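Local structure of general secretion pathway protein L (Vibrio parahaemolyticus, 2W7V) at residues Lys59-Lys63 with Phe64-Gln68. The protein is probably an inner-membrane component of the type II secretion machinery that exports proteins from the cell, with a periplasmic domain that forms a dimer. Sequence-based numbering, arbitrary orientation.
Sequences KLAEK and FNVEQ
Leu60 and Phe64 meet where helix 51-61 gives way to strand 64-73, and the backbone makes the turn between them. The amide of Phe64 donates to the carbonyl oxygen of Leu60, N to O 2.9 Å; the approach is nearly head-on to the carbonyl (165°), although the bond is bent at the hydrogen (136°). A longer bond from Lys63 N, 3.3 Å away, reaches the same Leu60 O, so one carbonyl oxygen takes two amides. A CA-H...O contact from Ala61 CA to Phe64 O, 3.5 Å, adds a weaker tie.

Leu60 O, the oxygen that takes the amides, also sits at the edge of the Phe64 ring, near its plane and 3.5 Å from Phe64 CD2; Lys63 O lies over one face.

The apolar part rests on one methyl. A chi1 of -165° puts Val66 CG2 anti to its own carbonyl carbon and beside the backbone N, facing Leu60 and Ala61; there it presses tightly on Leu60 CB at 3.5 Å and reaches Ala61 CB more loosely at 4.1 Å. Val66 CG2 also lies against the peptide link between Leu60 and Ala61, 3.4 Å from Ala61 N.

Beyond the turn, Leu60 and Phe64 both pack on Leu17 of helix 17-22, while Leu60 and Val66 share Leu84 of strand 78-86. The corner between helix 51-61 and strand 64-73, at one edge of the sheet within this chain, is thus fixed by two backbone bonds to Leu60 O, one bent and one long, and by a single closely packed methyl.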
ATOM      1  N   LYS A  59      -2.270  -2.936 -18.107  1.00 13.60           N
ATOM      2  CA  LYS A  59      -1.005  -2.443 -17.603  1.00 13.75           C
ATOM      3  C   LYS A  59      -0.461  -3.236 -16.403  1.00 13.36           C
ATOM      4  O   LYS A  59       0.718  -3.545 -16.337  1.00 13.08           O
ATOM      5  CB  LYS A  59      -1.143  -0.983 -17.208  1.00 13.86           C
ATOM      6  CG  LYS A  59      -1.421  -0.027 -18.350  1.00 13.52           C
ATOM      7  CD  LYS A  59      -1.137   1.418 -17.885  1.00 15.12           C
ATOM      8  CE  LYS A  59      -1.597   2.496 -18.873  1.00 15.43           C
ATOM      9  NZ  LYS A  59      -0.602   2.722 -19.930  1.00 15.19           N
ATOM     10  N   LEU A  60      -1.309  -3.542 -15.440  1.00 13.48           N
ATOM     11  CA  LEU A  60      -0.899  -4.332 -14.291  1.00 14.49           C
ATOM     12  C   LEU A  60      -0.441  -5.742 -14.707  1.00 14.46           C
ATOM     13  O   LEU A  60       0.493  -6.287 -14.151  1.00 15.39           O
ATOM     14  CB  LEU A  60      -2.052  -4.429 -13.265  1.00 14.58           C
ATOM     15  CG  LEU A  60      -2.457  -3.072 -12.667  1.00 15.79           C
ATOM     16  CD1 LEU A  60      -3.751  -3.257 -11.842  1.00 19.40           C
ATOM     17  CD2 LEU A  60      -1.350  -2.436 -11.865  1.00 11.73           C
ATOM     18  N   ALA A  61      -1.085  -6.298 -15.719  1.00 15.06           N
ATOM     19  CA  ALA A  61      -0.822  -7.674 -16.206  1.00 15.09           C
ATOM     20  C   ALA A  61       0.599  -7.861 -16.794  1.00 15.48           C
ATOM     21  O   ALA A  61       1.095  -8.995 -16.886  1.00 15.11           O
ATOM     22  CB  ALA A  61      -1.863  -8.034 -17.254  1.00 14.29           C
ATOM     23  N   GLU A  62       1.244  -6.761 -17.191  1.00 15.35           N
ATOM     24  CA  GLU A  62       2.596  -6.818 -17.734  1.00 16.11           C
ATOM     25  C   GLU A  62       3.617  -7.313 -16.720  1.00 16.17           C
ATOM     26  O   GLU A  62       4.579  -7.983 -17.089  1.00 16.26           O
ATOM     27  CB  GLU A  62       3.023  -5.437 -18.253  1.00 16.27           C
ATOM     28  CG  GLU A  62       2.135  -4.908 -19.382  1.00 17.48           C
ATOM     29  CD  GLU A  62       2.564  -3.554 -19.936  1.00 18.15           C
ATOM     30  OE1 GLU A  62       3.573  -2.983 -19.447  1.00 20.80           O
ATOM     31  OE2 GLU A  62       1.881  -3.075 -20.877  1.00 20.28           O
ATOM     32  N   LYS A  63       3.418  -6.969 -15.449  1.00 16.13           N
ATOM     33  CA  LYS A  63       4.378  -7.311 -14.408  1.00 16.20           C
ATOM     34  C   LYS A  63       3.765  -8.045 -13.193  1.00 16.20           C
ATOM     35  O   LYS A  63       4.492  -8.438 -12.284  1.00 15.38           O
ATOM     36  CB  LYS A  63       5.086  -6.025 -13.943  1.00 16.30           C
ATOM     37  CG  LYS A  63       5.939  -5.312 -15.021  1.00 16.14           C
ATOM     38  CD  LYS A  63       7.339  -5.884 -15.182  1.00 15.24           C
ATOM     39  CE  LYS A  63       7.935  -5.495 -16.526  1.00 15.29           C
ATOM     40  NZ  LYS A  63       9.427  -5.321 -16.518  1.00 16.56           N
ATOM     41  N   PHE A  64       2.434  -8.190 -13.167  1.00 16.36           N
ATOM     42  CA  PHE A  64       1.738  -8.886 -12.087  1.00 16.79           C
ATOM     43  C   PHE A  64       0.780  -9.951 -12.595  1.00 17.40           C
ATOM     44  O   PHE A  64       0.307  -9.870 -13.716  1.00 18.79           O
ATOM     45  CB  PHE A  64       0.954  -7.895 -11.208  1.00 17.25           C
ATOM     46  CG  PHE A  64       1.815  -6.862 -10.517  1.00 17.13           C
ATOM     47  CD1 PHE A  64       2.589  -7.200  -9.445  1.00 17.73           C
ATOM     48  CD2 PHE A  64       1.857  -5.557 -10.975  1.00 18.20           C
ATOM     49  CE1 PHE A  64       3.386  -6.252  -8.815  1.00 19.09           C
ATOM     50  CE2 PHE A  64       2.632  -4.614 -10.361  1.00 17.99           C
ATOM     51  CZ  PHE A  64       3.401  -4.956  -9.280  1.00 18.50           C
ATOM     52  N   ASN A  65       0.526 -10.965 -11.764  1.00 17.37           N
ATOM     53  CA  ASN A  65      -0.665 -11.791 -11.866  1.00 17.40           C
ATOM     54  C   ASN A  65      -1.868 -10.933 -11.375  1.00 17.40           C
ATOM     55  O   ASN A  65      -1.944 -10.578 -10.207  1.00 17.02           O
ATOM     56  CB  ASN A  65      -0.453 -13.073 -11.029  1.00 17.78           C
ATOM     57  CG  ASN A  65      -1.551 -14.135 -11.215  1.00 18.83           C
ATOM     58  OD1 ASN A  65      -2.674 -13.853 -11.631  1.00 24.60           O
ATOM     59  ND2 ASN A  65      -1.218 -15.371 -10.865  1.00 22.81           N
ATOM     60  N   VAL A  66      -2.780 -10.578 -12.280  1.00 17.78           N
ATOM     61  CA  VAL A  66      -3.939  -9.697 -11.972  1.00 17.49           C
ATOM     62  C   VAL A  66      -5.243 -10.487 -12.069  1.00 17.17           C
ATOM     63  O   VAL A  66      -5.449 -11.227 -13.041  1.00 16.14           O
ATOM     64  CB  VAL A  66      -4.048  -8.494 -12.983  1.00 18.25           C
ATOM     65  CG1 VAL A  66      -4.992  -7.390 -12.459  1.00 16.85           C
ATOM     66  CG2 VAL A  66      -2.694  -7.867 -13.222  1.00 20.72           C
ATOM     67  N   GLU A  67      -6.105 -10.320 -11.066  1.00 16.08           N
ATOM     68  CA  GLU A  67      -7.493 -10.701 -11.158  1.00 15.74           C
ATOM     69  C   GLU A  67      -8.354  -9.450 -10.970  1.00 14.80           C
ATOM     70  O   GLU A  67      -8.193  -8.705 -10.024  1.00 13.51           O
ATOM     71  CB  GLU A  67      -7.837 -11.718 -10.089  1.00 15.58           C
ATOM     72  CG  GLU A  67      -6.899 -12.918 -10.090  1.00 18.07           C
ATOM     73  CD  GLU A  67      -7.215 -13.872  -8.973  1.00 19.06           C
ATOM     74  OE1 GLU A  67      -8.303 -14.502  -9.054  1.00 23.88           O
ATOM     75  OE2 GLU A  67      -6.399 -13.958  -7.999  1.00 23.65           O
ATOM     76  N   GLN A  68      -9.238  -9.196 -11.907  1.00 14.32           N
ATOM     77  CA  GLN A  68     -10.163  -8.099 -11.757  1.00 14.18           C
ATOM     78  C   GLN A  68     -11.354  -8.580 -10.951  1.00 13.08           C
ATOM     79  O   GLN A  68     -11.777  -9.667 -11.155  1.00 12.06           O
ATOM     80  CB  GLN A  68     -10.592  -7.599 -13.134  1.00 14.25           C
ATOM     81  CG  GLN A  68     -11.278  -6.247 -13.106  1.00 14.02           C
ATOM     82  CD  GLN A  68     -11.370  -5.670 -14.463  1.00 14.00           C
ATOM     83  OE1 GLN A  68     -10.376  -5.624 -15.182  1.00 17.88           O
ATOM     84  NE2 GLN A  68     -12.546  -5.203 -14.831  1.00 13.51           N
TER